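Local coordinates for protein PpBBE-like 1 D396N (Physcomitrella patens subsp. patens, PDB 6EO5) that oxidises cellobiose with a bi-covalently attached FAD, as a berberine bridge enzyme homologue of the VAO flavoprotein family, here in an engineered variant, at residues A[123-127]-A[318-322]; A[189-193]-A[454-458]; A[221-225]-A[270-275]; A[258-262]-A[351-356]; A[425-429]-A[439-443]. Residue numbers count along the deposited sequence, not the author numbering.

Interaction 1 (A[123-127]-A[318-322]); sequences GPLYL and PNQLN
The N-terminal turn of an FAD-domain helix (122-133) meets a short 3-10 turn from the loop between helix 302-308 and strand 331-338, so the contact docks a loop of the rest of the chain on the flavin-binding part. Residues 123-127 are helical, with L127 N bonded to G123 O at 3.2 Å; in 318-322, L321 N reaches P318 O at 3.1 Å. Backbones come close at G123-L321 (CA-CA 4.7 Å) and P124-N322 (4.9 Å). P318 comes first, its O lying 3.4 Å from L127 CD2 and its CB 4.2 Å from L127 CD1. L127 (chi1 t, chi2 p) then carries CD2 to 3.8 Å from N319 CA. L321 O sits 3.1 Å from P124 CD and 3.5 Å from G123 CA, so tight that a side chain on G123 would clash; L321 itself (mt) also packs on I303, I306 and L307 of helix 302-308. Finally N322, chi1 m, swings its amide back: one water donates to both P124 O (2.7 Å) and N322 OD1 (2.9 Å).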
# COMPACT_ATOMS: atom_id res chain seq x y z
N GLY A 123 -6.08 10.58 -2.78
CA GLY A 123 -6.19 12.01 -2.97
C GLY A 123 -7.58 12.53 -2.68
O GLY A 123 -7.80 13.31 -1.74
N PRO A 124 -8.56 12.11 -3.48
CA PRO A 124 -9.95 12.51 -3.20
C PRO A 124 -10.43 12.13 -1.81
O PRO A 124 -11.25 12.86 -1.22
CB PRO A 124 -10.74 11.79 -4.30
CG PRO A 124 -9.76 11.68 -5.42
CD PRO A 124 -8.44 11.41 -4.77
N LEU A 125 -9.97 11.01 -1.26
CA LEU A 125 -10.42 10.62 0.07
C LEU A 125 -9.91 11.59 1.14
O LEU A 125 -10.63 11.91 2.09
CB LEU A 125 -10.01 9.18 0.38
CG LEU A 125 -10.43 8.65 1.75
CD1 LEU A 125 -11.92 8.81 1.97
CD2 LEU A 125 -10.01 7.19 1.94
N TYR A 126 -8.67 12.07 1.00
CA TYR A 126 -8.14 13.03 1.96
C TYR A 126 -8.94 14.33 1.92
O TYR A 126 -9.22 14.93 2.97
CB TYR A 126 -6.67 13.34 1.67
CG TYR A 126 -5.66 12.32 2.15
CD1 TYR A 126 -5.57 11.96 3.49
CD2 TYR A 126 -4.75 11.75 1.25
CE1 TYR A 126 -4.63 11.03 3.91
CE2 TYR A 126 -3.81 10.84 1.65
CZ TYR A 126 -3.75 10.48 2.97
OH TYR A 126 -2.80 9.56 3.35
N LEU A 127 -9.28 14.78 0.71
CA LEU A 127 -10.04 16.01 0.55
C LEU A 127 -11.42 15.89 1.18
O LEU A 127 -11.87 16.78 1.91
CB LEU A 127 -10.14 16.34 -0.94
CG LEU A 127 -10.52 17.77 -1.30
CD1 LEU A 127 -9.82 18.75 -0.37
CD2 LEU A 127 -10.16 18.05 -2.74
N PRO A 318 -6.27 23.09 -2.87
CA PRO A 318 -6.55 21.74 -2.38
C PRO A 318 -7.35 20.88 -3.34
O PRO A 318 -7.23 19.65 -3.30
CB PRO A 318 -7.32 22.00 -1.07
CG PRO A 318 -6.82 23.28 -0.60
CD PRO A 318 -6.52 24.11 -1.84
N ASN A 319 -8.15 21.48 -4.23
CA ASN A 319 -8.92 20.69 -5.19
C ASN A 319 -8.04 19.95 -6.18
O ASN A 319 -8.57 19.15 -6.96
CB ASN A 319 -9.89 21.58 -5.96
CG ASN A 319 -11.03 22.09 -5.09
OD1 ASN A 319 -11.71 21.32 -4.40
ND2 ASN A 319 -11.23 23.41 -5.10
N GLN A 320 -6.74 20.23 -6.20
CA GLN A 320 -5.85 19.45 -7.05
C GLN A 320 -5.92 17.97 -6.68
O GLN A 320 -5.82 17.11 -7.57
CB GLN A 320 -4.42 19.97 -6.92
CG GLN A 320 -3.39 19.17 -7.64
CD GLN A 320 -3.52 19.29 -9.14
OE1 GLN A 320 -3.07 20.26 -9.74
NE2 GLN A 320 -4.14 18.29 -9.77
N LEU A 321 -6.15 17.66 -5.40
CA LEU A 321 -6.20 16.28 -4.94
C LEU A 321 -7.31 15.47 -5.59
O LEU A 321 -7.31 14.24 -5.44
CB LEU A 321 -6.34 16.25 -3.41
CG LEU A 321 -5.18 16.85 -2.60
CD1 LEU A 321 -5.46 16.77 -1.12
CD2 LEU A 321 -3.89 16.14 -2.92
N ASN A 322 -8.24 16.11 -6.31
CA ASN A 322 -9.26 15.41 -7.08
C ASN A 322 -8.79 15.03 -8.48
O ASN A 322 -9.41 14.18 -9.12
CB ASN A 322 -10.52 16.27 -7.26
CG ASN A 322 -11.30 16.47 -5.97
OD1 ASN A 322 -11.46 15.55 -5.16
ND2 ASN A 322 -11.82 17.67 -5.79
O HOH W 1 -12.59 14.65 -2.69

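Interaction 2 (A[189-193]-A[454-458]); sequences KNKDL and KKWDP
L193 lays its CD2 over one face of the W456 indole, 4.0 Å from the centroid of the six-membered ring and 6° off its normal, a CH-pi contact; L193 CB is 4.1 Å from W456 CE2. The start of one helix meets the end of another: residues 191-193 form the first turn of helix 191-200, with N190 (phi/psi 61/54) at the N-cap position, while 454-456 end helix 446-456 before D457 leaves helical angles. The closest CA pair, L193-W456, is 8.2 Å apart, so side chains bridge the gap. W456 (chi1 m, chi2 97°) turns its ring edge to D192, whose chi1 is p: W456 NE1 donates to D192 OD2 at 3.0 Å (angle 162°). The same oxygen takes a salt bridge from the all-trans K455, NZ to D192 OD2 3.1 Å. D192 OD1 accepts a weak bond from L193 N at 3.0 Å. N190 OD1 lies 3.8 Å from W456 CZ2, and its ND2 bonds T184 O. The W456 side chain comes within about 4 Å (nearest atoms) of a bound NAG. Strand 182-186 is the common neighbour, V183 touched by N190, L193 and W456, so the contact ties the berberine-like C-terminal region to the FAD-domain side.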
# COMPACT_ATOMS: atom_id res chain seq x y z
N LYS A 189 -19.62 -9.45 13.94
CA LYS A 189 -20.13 -10.35 12.91
C LYS A 189 -18.98 -10.88 12.05
O LYS A 189 -18.20 -10.09 11.49
CB LYS A 189 -21.17 -9.60 12.06
CG LYS A 189 -22.14 -10.49 11.30
CD LYS A 189 -23.09 -9.66 10.44
CE LYS A 189 -23.85 -10.53 9.43
NZ LYS A 189 -24.74 -9.74 8.52
N ASN A 190 -18.86 -12.21 11.96
CA ASN A 190 -17.89 -12.85 11.06
C ASN A 190 -16.44 -12.47 11.41
O ASN A 190 -15.68 -12.02 10.55
CB ASN A 190 -18.19 -12.52 9.60
CG ASN A 190 -19.48 -13.15 9.11
OD1 ASN A 190 -19.80 -14.28 9.48
ND2 ASN A 190 -20.23 -12.43 8.29
N LYS A 191 -16.06 -12.68 12.68
CA LYS A 191 -14.74 -12.28 13.16
C LYS A 191 -13.60 -12.88 12.33
O LYS A 191 -12.54 -12.25 12.20
CB LYS A 191 -14.57 -12.67 14.63
CG LYS A 191 -15.72 -12.24 15.53
CD LYS A 191 -15.45 -12.58 16.99
CE LYS A 191 -16.65 -12.23 17.86
NZ LYS A 191 -16.39 -12.37 19.32
N ASP A 192 -13.79 -14.09 11.80
CA ASP A 192 -12.74 -14.74 11.02
C ASP A 192 -12.45 -13.98 9.73
O ASP A 192 -11.30 -13.66 9.42
CB ASP A 192 -13.13 -16.20 10.72
CG ASP A 192 -14.54 -16.34 10.11
OD1 ASP A 192 -15.43 -15.52 10.41
OD2 ASP A 192 -14.76 -17.29 9.33
N LEU A 193 -13.50 -13.66 8.97
CA LEU A 193 -13.35 -12.84 7.78
C LEU A 193 -12.79 -11.47 8.14
O LEU A 193 -11.99 -10.89 7.38
CB LEU A 193 -14.71 -12.71 7.09
CG LEU A 193 -14.74 -12.09 5.70
CD1 LEU A 193 -13.86 -12.87 4.77
CD2 LEU A 193 -16.16 -12.07 5.21
N LYS A 454 -10.75 -21.72 2.99
CA LYS A 454 -11.56 -22.92 2.77
C LYS A 454 -13.02 -22.65 3.06
O LYS A 454 -13.91 -23.06 2.30
CB LYS A 454 -11.05 -24.07 3.65
CG LYS A 454 -9.66 -24.55 3.28
CD LYS A 454 -9.09 -25.53 4.32
CE LYS A 454 -8.73 -26.88 3.70
NZ LYS A 454 -7.54 -27.50 4.37
N LYS A 455 -13.29 -21.92 4.14
CA LYS A 455 -14.65 -21.65 4.55
C LYS A 455 -15.37 -20.72 3.58
O LYS A 455 -16.54 -20.94 3.28
CB LYS A 455 -14.63 -21.05 5.96
CG LYS A 455 -15.93 -20.45 6.42
CD LYS A 455 -15.85 -20.12 7.90
CE LYS A 455 -17.07 -19.36 8.37
NZ LYS A 455 -17.07 -19.30 9.85
N TRP A 456 -14.69 -19.70 3.06
CA TRP A 456 -15.38 -18.64 2.35
C TRP A 456 -15.27 -18.72 0.83
O TRP A 456 -15.97 -17.97 0.14
CB TRP A 456 -14.89 -17.26 2.82
CG TRP A 456 -15.36 -16.91 4.20
CD1 TRP A 456 -14.67 -17.07 5.37
CD2 TRP A 456 -16.63 -16.35 4.56
NE1 TRP A 456 -15.42 -16.64 6.43
CE2 TRP A 456 -16.63 -16.18 5.97
CE3 TRP A 456 -17.76 -15.96 3.83
CZ2 TRP A 456 -17.72 -15.65 6.66
CZ3 TRP A 456 -18.85 -15.43 4.52
CH2 TRP A 456 -18.82 -15.28 5.92
N ASP A 457 -14.43 -19.58 0.29
CA ASP A 457 -14.31 -19.76 -1.16
C ASP A 457 -13.76 -21.15 -1.44
O ASP A 457 -12.63 -21.31 -1.94
CB ASP A 457 -13.44 -18.67 -1.77
CG ASP A 457 -13.33 -18.76 -3.30
OD1 ASP A 457 -14.14 -19.47 -3.94
OD2 ASP A 457 -12.42 -18.11 -3.86
N PRO A 458 -14.53 -22.20 -1.12
CA PRO A 458 -13.99 -23.57 -1.27
C PRO A 458 -13.68 -23.93 -2.71
O PRO A 458 -12.81 -24.78 -2.94
CB PRO A 458 -15.11 -24.44 -0.68
CG PRO A 458 -15.98 -23.52 0.11
CD PRO A 458 -15.91 -22.21 -0.61

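Interaction 3 (A[221-225]-A[270-275]); sequences PVTHF and TYLGKK
Two neighbouring strands of the seven-stranded antiparallel sheet pair here, at the start of strand 222-230 and the end of strand 264-271. T223, T270 and V222 lose the most surface. T223 forms the antiparallel hydrogen-bonded pair with Y271 (CA-CA 5.0 Å): T223 N to Y271 O and Y271 N to T223 O are both 2.8 Å. Its side chain shares a face with Y271, and T223 CB lies 4.2 Å from Y271 CD2 at the ring edge. T270 faces H224 as a non-hydrogen-bonded pair (CA-CA 4.7 Å), with T270 CA 3.5 Å from T223 O; both side chains reach L305 of helix 302-308. V222 (chi1 m) sets CG1 3.8 Å from L272 CD2, and its CA lies 3.4 Å from Y271 O. Beyond Y271 the chain leaves the sheet through an inverse gamma turn centred on L272 (-80/74), then G273 at 179/178, which brings the G273 carbonyl back over the first strand. There T223, with chi1 m, donates from OG1 to G273 O at 2.9 Å.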
# COMPACT_ATOMS: atom_id res chain seq x y z
N PRO A 221 -2.14 22.45 13.67
CA PRO A 221 -1.06 22.53 12.68
C PRO A 221 -0.13 21.34 12.79
O PRO A 221 0.04 20.75 13.86
CB PRO A 221 -0.33 23.82 13.05
CG PRO A 221 -1.31 24.60 13.90
CD PRO A 221 -2.13 23.59 14.61
N VAL A 222 0.49 21.00 11.66
CA VAL A 222 1.51 19.97 11.60
C VAL A 222 2.75 20.57 10.94
O VAL A 222 2.72 21.69 10.43
CB VAL A 222 1.04 18.72 10.83
CG1 VAL A 222 -0.27 18.19 11.43
CG2 VAL A 222 0.89 19.03 9.34
N THR A 223 3.85 19.82 10.97
CA THR A 223 5.14 20.30 10.48
C THR A 223 5.78 19.26 9.57
O THR A 223 5.93 18.09 9.94
CB THR A 223 6.07 20.62 11.65
OG1 THR A 223 5.44 21.58 12.50
CG2 THR A 223 7.39 21.19 11.13
N HIS A 224 6.17 19.70 8.39
CA HIS A 224 6.81 18.86 7.40
C HIS A 224 8.29 19.19 7.36
O HIS A 224 8.67 20.37 7.33
CB HIS A 224 6.16 19.08 6.03
CG HIS A 224 6.89 18.43 4.90
ND1 HIS A 224 7.70 19.14 4.04
CD2 HIS A 224 6.95 17.14 4.50
CE1 HIS A 224 8.22 18.31 3.15
NE2 HIS A 224 7.79 17.09 3.41
N PHE A 225 9.14 18.17 7.38
CA PHE A 225 10.58 18.39 7.28
C PHE A 225 11.18 17.44 6.26
O PHE A 225 10.68 16.34 6.04
CB PHE A 225 11.29 18.22 8.63
CG PHE A 225 11.09 16.87 9.27
CD1 PHE A 225 9.98 16.63 10.09
CD2 PHE A 225 12.03 15.85 9.10
CE1 PHE A 225 9.81 15.40 10.70
CE2 PHE A 225 11.86 14.61 9.71
CZ PHE A 225 10.75 14.38 10.51
N THR A 270 6.84 13.86 8.86
CA THR A 270 5.73 14.70 9.30
C THR A 270 5.63 14.64 10.81
O THR A 270 5.62 13.54 11.40
CB THR A 270 4.42 14.24 8.65
OG1 THR A 270 4.52 14.37 7.23
CG2 THR A 270 3.25 15.08 9.18
N TYR A 271 5.56 15.81 11.44
CA TYR A 271 5.46 15.96 12.89
C TYR A 271 4.09 16.52 13.23
O TYR A 271 3.71 17.60 12.75
CB TYR A 271 6.56 16.88 13.42
CG TYR A 271 6.40 17.29 14.86
CD1 TYR A 271 6.08 16.35 15.84
CD2 TYR A 271 6.57 18.61 15.25
CE1 TYR A 271 5.93 16.73 17.17
CE2 TYR A 271 6.43 19.01 16.58
CZ TYR A 271 6.11 18.06 17.53
OH TYR A 271 5.97 18.45 18.85
N LEU A 272 3.33 15.78 14.04
CA LEU A 272 2.01 16.21 14.50
C LEU A 272 2.17 17.19 15.67
O LEU A 272 1.91 16.89 16.84
CB LEU A 272 1.17 15.00 14.90
CG LEU A 272 0.89 14.02 13.77
CD1 LEU A 272 0.21 12.78 14.32
CD2 LEU A 272 0.03 14.66 12.71
N GLY A 273 2.58 18.41 15.32
CA GLY A 273 2.94 19.38 16.33
C GLY A 273 3.40 20.66 15.67
O GLY A 273 3.45 20.78 14.45
N LYS A 274 3.72 21.64 16.52
CA LYS A 274 4.14 22.95 16.06
C LYS A 274 5.61 22.95 15.66
O LYS A 274 6.45 22.31 16.31
CB LYS A 274 3.90 24.00 17.14
CG LYS A 274 2.44 24.28 17.42
CD LYS A 274 2.28 25.15 18.67
CE LYS A 274 0.82 25.38 19.03
NZ LYS A 274 0.68 26.26 20.24
N LYS A 275 5.92 23.70 14.61
CA LYS A 275 7.28 23.74 14.09
C LYS A 275 8.28 24.16 15.16
O LYS A 275 9.41 23.65 15.19
CB LYS A 275 7.34 24.68 12.89
CG LYS A 275 8.73 24.89 12.36
CD LYS A 275 8.71 25.78 11.16
CE LYS A 275 10.11 26.15 10.75
NZ LYS A 275 10.04 26.98 9.52

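Interaction 4 (A[258-262]-A[351-356]); sequences YMDPS and MINAMN
Three methionines and a proline make up most of this contact, between the end of strand 253-259 with its following turn and the last turns of helix 345-355. Residues 258-259 are extended, P261 and S262 fall into a turn (phi/psi -70/-12 and -75/-8), and 351-355 are helical, with M355 N to M351 O and N356 N to I352 O both 2.8 Å. The closest CA pair is P261-N356, 5.4 Å. M259 points toward the helix as a stretched ttm side chain, placing CG 3.5 Å from M355 CE and SD 4.3 Å from I352 CG1 and 4.5 Å from M351 CE. M351 and M355, one turn apart, share the ttp rotamer. M355 buries the most surface: its CE also lies 3.7 Å from D260 O, and its CG is 3.8 Å from P261 CG. I352 is mt. D260 turns the other way, chi1 p, and organises the turn: Y258 OH donates to D260 OD2 (2.6 Å) and S262 OG to D260 OD1 (2.6 Å). The Y258 ring, chi1 t, stacks on W266 of the next strand. L235 and F239 of helix 235-246 pack on M259, while M351 and M355 also touch Y365 and F363 of strand 361-367. With helices 235-246 and 405-420 alongside, helix 345-355 belongs to the helical layer over the seven-stranded antiparallel sheet, as in the substrate domain of VAO-family oxidases.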
# COMPACT_ATOMS: atom_id res chain seq x y z
N TYR A 258 15.36 7.91 2.27
CA TYR A 258 15.47 7.64 0.84
C TYR A 258 16.94 7.64 0.43
O TYR A 258 17.78 8.29 1.06
CB TYR A 258 14.67 8.68 0.02
CG TYR A 258 14.87 8.60 -1.48
CD1 TYR A 258 16.00 9.18 -2.09
CD2 TYR A 258 13.94 7.98 -2.30
CE1 TYR A 258 16.20 9.11 -3.45
CE2 TYR A 258 14.13 7.91 -3.69
CZ TYR A 258 15.27 8.48 -4.25
OH TYR A 258 15.48 8.44 -5.61
N MET A 259 17.23 6.92 -0.64
CA MET A 259 18.59 6.67 -1.09
C MET A 259 18.50 6.11 -2.50
O MET A 259 17.57 5.36 -2.79
CB MET A 259 19.26 5.68 -0.13
CG MET A 259 20.66 5.27 -0.43
SD MET A 259 21.22 4.02 0.76
CE MET A 259 21.02 4.89 2.30
N ASP A 260 19.42 6.49 -3.38
CA ASP A 260 19.40 5.94 -4.73
C ASP A 260 20.82 5.95 -5.30
O ASP A 260 21.70 6.62 -4.75
CB ASP A 260 18.39 6.69 -5.63
CG ASP A 260 18.85 8.07 -6.06
OD1 ASP A 260 20.06 8.29 -6.32
OD2 ASP A 260 17.97 8.95 -6.18
N PRO A 261 21.07 5.19 -6.37
CA PRO A 261 22.47 4.98 -6.82
C PRO A 261 23.13 6.21 -7.43
O PRO A 261 24.35 6.19 -7.62
CB PRO A 261 22.35 3.86 -7.87
CG PRO A 261 21.02 3.22 -7.58
CD PRO A 261 20.14 4.32 -7.11
N SER A 262 22.39 7.27 -7.73
CA SER A 262 23.00 8.52 -8.17
C SER A 262 23.65 9.29 -7.02
O SER A 262 24.32 10.29 -7.28
CB SER A 262 21.97 9.41 -8.86
OG SER A 262 21.15 10.07 -7.92
N MET A 351 24.81 -3.21 1.81
CA MET A 351 23.63 -2.68 1.15
C MET A 351 24.00 -1.59 0.15
O MET A 351 23.57 -1.62 -1.01
CB MET A 351 22.66 -2.15 2.20
CG MET A 351 21.41 -1.55 1.64
SD MET A 351 20.38 -0.94 2.97
CE MET A 351 21.33 0.50 3.50
N ILE A 352 24.82 -0.62 0.58
CA ILE A 352 25.20 0.48 -0.31
C ILE A 352 26.08 -0.02 -1.44
O ILE A 352 25.93 0.40 -2.59
CB ILE A 352 25.87 1.61 0.49
CG1 ILE A 352 24.94 2.11 1.61
CG2 ILE A 352 26.28 2.76 -0.43
CD1 ILE A 352 25.60 3.06 2.58
N ASN A 353 27.01 -0.93 -1.15
CA ASN A 353 27.83 -1.47 -2.23
C ASN A 353 26.97 -2.19 -3.26
O ASN A 353 27.12 -1.98 -4.47
CB ASN A 353 28.91 -2.40 -1.69
CG ASN A 353 29.95 -1.66 -0.88
OD1 ASN A 353 30.07 -0.44 -0.98
ND2 ASN A 353 30.70 -2.39 -0.07
N ALA A 354 26.03 -3.02 -2.79
CA ALA A 354 25.10 -3.69 -3.69
C ALA A 354 24.27 -2.68 -4.48
O ALA A 354 24.08 -2.84 -5.69
CB ALA A 354 24.19 -4.63 -2.90
N MET A 355 23.76 -1.64 -3.81
CA MET A 355 23.03 -0.61 -4.53
C MET A 355 23.90 0.02 -5.62
O MET A 355 23.43 0.28 -6.73
CB MET A 355 22.51 0.47 -3.56
CG MET A 355 21.86 1.66 -4.27
SD MET A 355 21.26 2.99 -3.21
CE MET A 355 22.80 3.77 -2.75
N ASN A 356 25.18 0.27 -5.33
CA ASN A 356 25.99 0.98 -6.31
C ASN A 356 26.48 0.09 -7.46
O ASN A 356 27.21 0.59 -8.32
CB ASN A 356 27.18 1.66 -5.62
CG ASN A 356 26.75 2.83 -4.70
OD1 ASN A 356 25.75 3.53 -4.94
ND2 ASN A 356 27.53 3.03 -3.64

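Interaction 5 (A[425-429]-A[439-443]). With FAD (flavin-adenine dinucleotide), chain C.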
# COMPACT_ATOMS: atom_id res chain seq x y z
N GLY A 425 13.51 -12.31 7.12
CA GLY A 425 12.88 -12.81 5.92
C GLY A 425 11.46 -12.34 5.69
O GLY A 425 10.80 -12.87 4.79
N GLN A 426 10.95 -11.39 6.47
CA GLN A 426 9.59 -10.92 6.24
C GLN A 426 9.58 -9.77 5.24
O GLN A 426 10.56 -9.03 5.10
CB GLN A 426 8.93 -10.48 7.54
CG GLN A 426 9.20 -11.38 8.72
CD GLN A 426 9.31 -10.57 10.03
OE1 GLN A 426 8.47 -9.70 10.33
NE2 GLN A 426 10.38 -10.83 10.78
N ALA A 427 8.46 -9.64 4.55
CA ALA A 427 8.26 -8.62 3.54
C ALA A 427 6.88 -8.01 3.71
O ALA A 427 6.01 -8.57 4.38
CB ALA A 427 8.42 -9.20 2.13
N TYR A 428 6.68 -6.84 3.07
CA TYR A 428 5.46 -6.05 3.19
C TYR A 428 4.57 -6.31 1.97
O TYR A 428 4.97 -6.04 0.83
CB TYR A 428 5.80 -4.56 3.31
CG TYR A 428 4.62 -3.61 3.35
CD1 TYR A 428 3.48 -3.90 4.10
CD2 TYR A 428 4.65 -2.41 2.65
CE1 TYR A 428 2.41 -3.04 4.13
CE2 TYR A 428 3.58 -1.52 2.67
CZ TYR A 428 2.47 -1.84 3.42
OH TYR A 428 1.41 -0.95 3.45
N GLN A 429 3.36 -6.83 2.23
CA GLN A 429 2.53 -7.36 1.15
C GLN A 429 1.94 -6.29 0.24
O GLN A 429 1.45 -6.64 -0.85
CB GLN A 429 1.41 -8.22 1.74
CG GLN A 429 0.68 -7.59 2.92
CD GLN A 429 1.22 -8.06 4.26
OE1 GLN A 429 2.44 -8.05 4.50
NE2 GLN A 429 0.32 -8.48 5.15
N SER A 439 4.79 -17.38 3.46
CA SER A 439 5.20 -17.33 4.86
C SER A 439 5.92 -16.04 5.19
O SER A 439 5.92 -15.61 6.36
CB SER A 439 6.11 -18.51 5.20
OG SER A 439 7.24 -18.57 4.33
N ALA A 440 6.54 -15.40 4.20
CA ALA A 440 7.21 -14.13 4.46
C ALA A 440 6.20 -13.01 4.72
O ALA A 440 6.51 -12.06 5.45
CB ALA A 440 8.12 -13.77 3.29
N TYR A 441 5.00 -13.11 4.15
CA TYR A 441 3.99 -12.08 4.36
C TYR A 441 3.09 -12.39 5.54
O TYR A 441 2.68 -11.48 6.26
CB TYR A 441 3.13 -11.91 3.11
CG TYR A 441 3.86 -11.32 1.92
CD1 TYR A 441 4.47 -10.08 1.99
CD2 TYR A 441 3.93 -12.02 0.71
CE1 TYR A 441 5.13 -9.54 0.90
CE2 TYR A 441 4.58 -11.49 -0.38
CZ TYR A 441 5.18 -10.25 -0.29
OH TYR A 441 5.83 -9.73 -1.38
N TYR A 442 2.79 -13.66 5.78
CA TYR A 442 1.72 -14.03 6.69
C TYR A 442 2.17 -14.86 7.88
O TYR A 442 1.46 -14.87 8.89
CB TYR A 442 0.62 -14.75 5.90
CG TYR A 442 0.01 -13.87 4.81
CD1 TYR A 442 -0.45 -12.58 5.10
CD2 TYR A 442 -0.08 -14.31 3.50
CE1 TYR A 442 -1.01 -11.76 4.11
CE2 TYR A 442 -0.63 -13.50 2.50
CZ TYR A 442 -1.08 -12.23 2.81
OH TYR A 442 -1.62 -11.43 1.82
N GLY A 443 3.32 -15.54 7.81
CA GLY A 443 3.92 -16.18 8.98
C GLY A 443 2.96 -17.00 9.84
O GLY A 443 2.27 -17.90 9.36
PA FAD C . -5.02 -2.60 -7.01
O1A FAD C . -4.00 -3.05 -8.04
O2A FAD C . -6.31 -2.16 -7.64
O5B FAD C . -5.29 -3.69 -5.85
C5B FAD C . -4.25 -4.47 -5.30
C4B FAD C . -4.77 -5.82 -4.84
O4B FAD C . -5.92 -5.66 -4.02
C3B FAD C . -5.19 -6.70 -6.00
O3B FAD C . -4.97 -8.05 -5.65
C2B FAD C . -6.67 -6.46 -6.08
O2B FAD C . -7.35 -7.53 -6.70
C1B FAD C . -7.05 -6.28 -4.62
N9A FAD C . -8.27 -5.46 -4.52
C8A FAD C . -8.49 -4.23 -5.09
N7A FAD C . -9.74 -3.82 -4.79
C5A FAD C . -10.33 -4.78 -4.04
C6A FAD C . -11.60 -4.87 -3.49
N6A FAD C . -12.47 -3.88 -3.66
N1A FAD C . -11.94 -5.99 -2.75
C2A FAD C . -11.03 -7.01 -2.59
N3A FAD C . -9.77 -6.91 -3.15
C4A FAD C . -9.43 -5.81 -3.87
N1 FAD C . 1.94 1.56 0.01
C2 FAD C . 1.95 2.08 1.31
O2 FAD C . 1.67 1.40 2.32
N3 FAD C . 2.25 3.42 1.48
C4 FAD C . 2.56 4.22 0.40
O4 FAD C . 2.81 5.41 0.58
C4X FAD C . 2.55 3.70 -0.88
N5 FAD C . 2.81 4.52 -1.96
C5X FAD C . 2.49 4.09 -3.24
C6 FAD C . 2.63 4.97 -4.31
C7 FAD C . 2.21 4.64 -5.61
C7M FAD C . 2.36 5.63 -6.74
C8 FAD C . 1.75 3.33 -5.84
C8M FAD C . 1.39 2.86 -7.24
C9 FAD C . 1.71 2.42 -4.77
C9A FAD C . 2.06 2.78 -3.45
N10 FAD C . 2.07 1.89 -2.37
C10 FAD C . 2.20 2.37 -1.08
C1' FAD C . 1.65 0.47 -2.53
C2' FAD C . 0.14 0.37 -2.34
O2' FAD C . -0.25 0.40 -0.99
C3' FAD C . -0.34 -0.93 -2.96
O3' FAD C . 0.03 -0.88 -4.31
C4' FAD C . -1.85 -1.07 -2.78
O4' FAD C . -2.16 -2.45 -2.67
C5' FAD C . -2.60 -0.41 -3.93
O5' FAD C . -3.99 -0.62 -3.88
P FAD C . -4.86 -0.33 -5.22
O1P FAD C . -6.33 -0.47 -4.91
O2P FAD C . -4.53 0.99 -5.87
O3P FAD C . -4.25 -1.40 -6.26
O HOH W 2 0.83 -10.04 7.54
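Residues 425-429 run as a largely extended loop, without regular structure, past the end of the short helix 438-442 in the berberine-like C-terminal region. The backbones come closest at Q426-A440 (CA-CA 4.4 Å) and A427-Y441 (5.6 Å). One direct main-chain bond fixes the pair, A427 N to A440 O at 3.2 Å with an angle of 163°; Q426 CA adds a CA-H...O contact to the same oxygen at 3.4 Å. The helix closes with G443 N on S439 O (3.0 Å), and G443 leaves it with positive phi. Among the side chains, A440 CB abuts G425 O at 3.2 Å. Y441, chi1 m, lies along the loop: its ring edge meets A427 O (CD1 at 3.2 Å), while Y441 CE1 is 3.5 Å from A427 CB and 3.4 Å from Q429 CA. Q429 OE1 bonds H386 and its NE2 bonds G199 O; a water accepts from Q429 NE2 (2.9 Å) and donates to Y441 O (2.7 Å). Held this way, the loop sends Y428 away from the helix into the flavin pocket. Its chi1 is t, its OH also bonds G155 N, and Y428 OH donates to FAD O2 at 2.6 Å.

In the fold
Interactions 4 and 5 are buried; interactions 1, 2 and 3 are partly buried and reach the surface. Interactions 3 and 4 belong to the same seven-stranded sheet, on the adjacent strands 264-271 and 253-259, yet one is main-chain pairing and the other is apolar packing against a helix. Helix 302-308 lies beside both interactions 1 and 3, whose centres are about 20 Å apart. Interactions 2 and 5 use successive C-terminal helices, 446-456 and 438-442: charge and an indole serve near a sugar at the periphery, main-chain and water links near the flavin. Of the five, interaction 5 alone touches the cofactor directly.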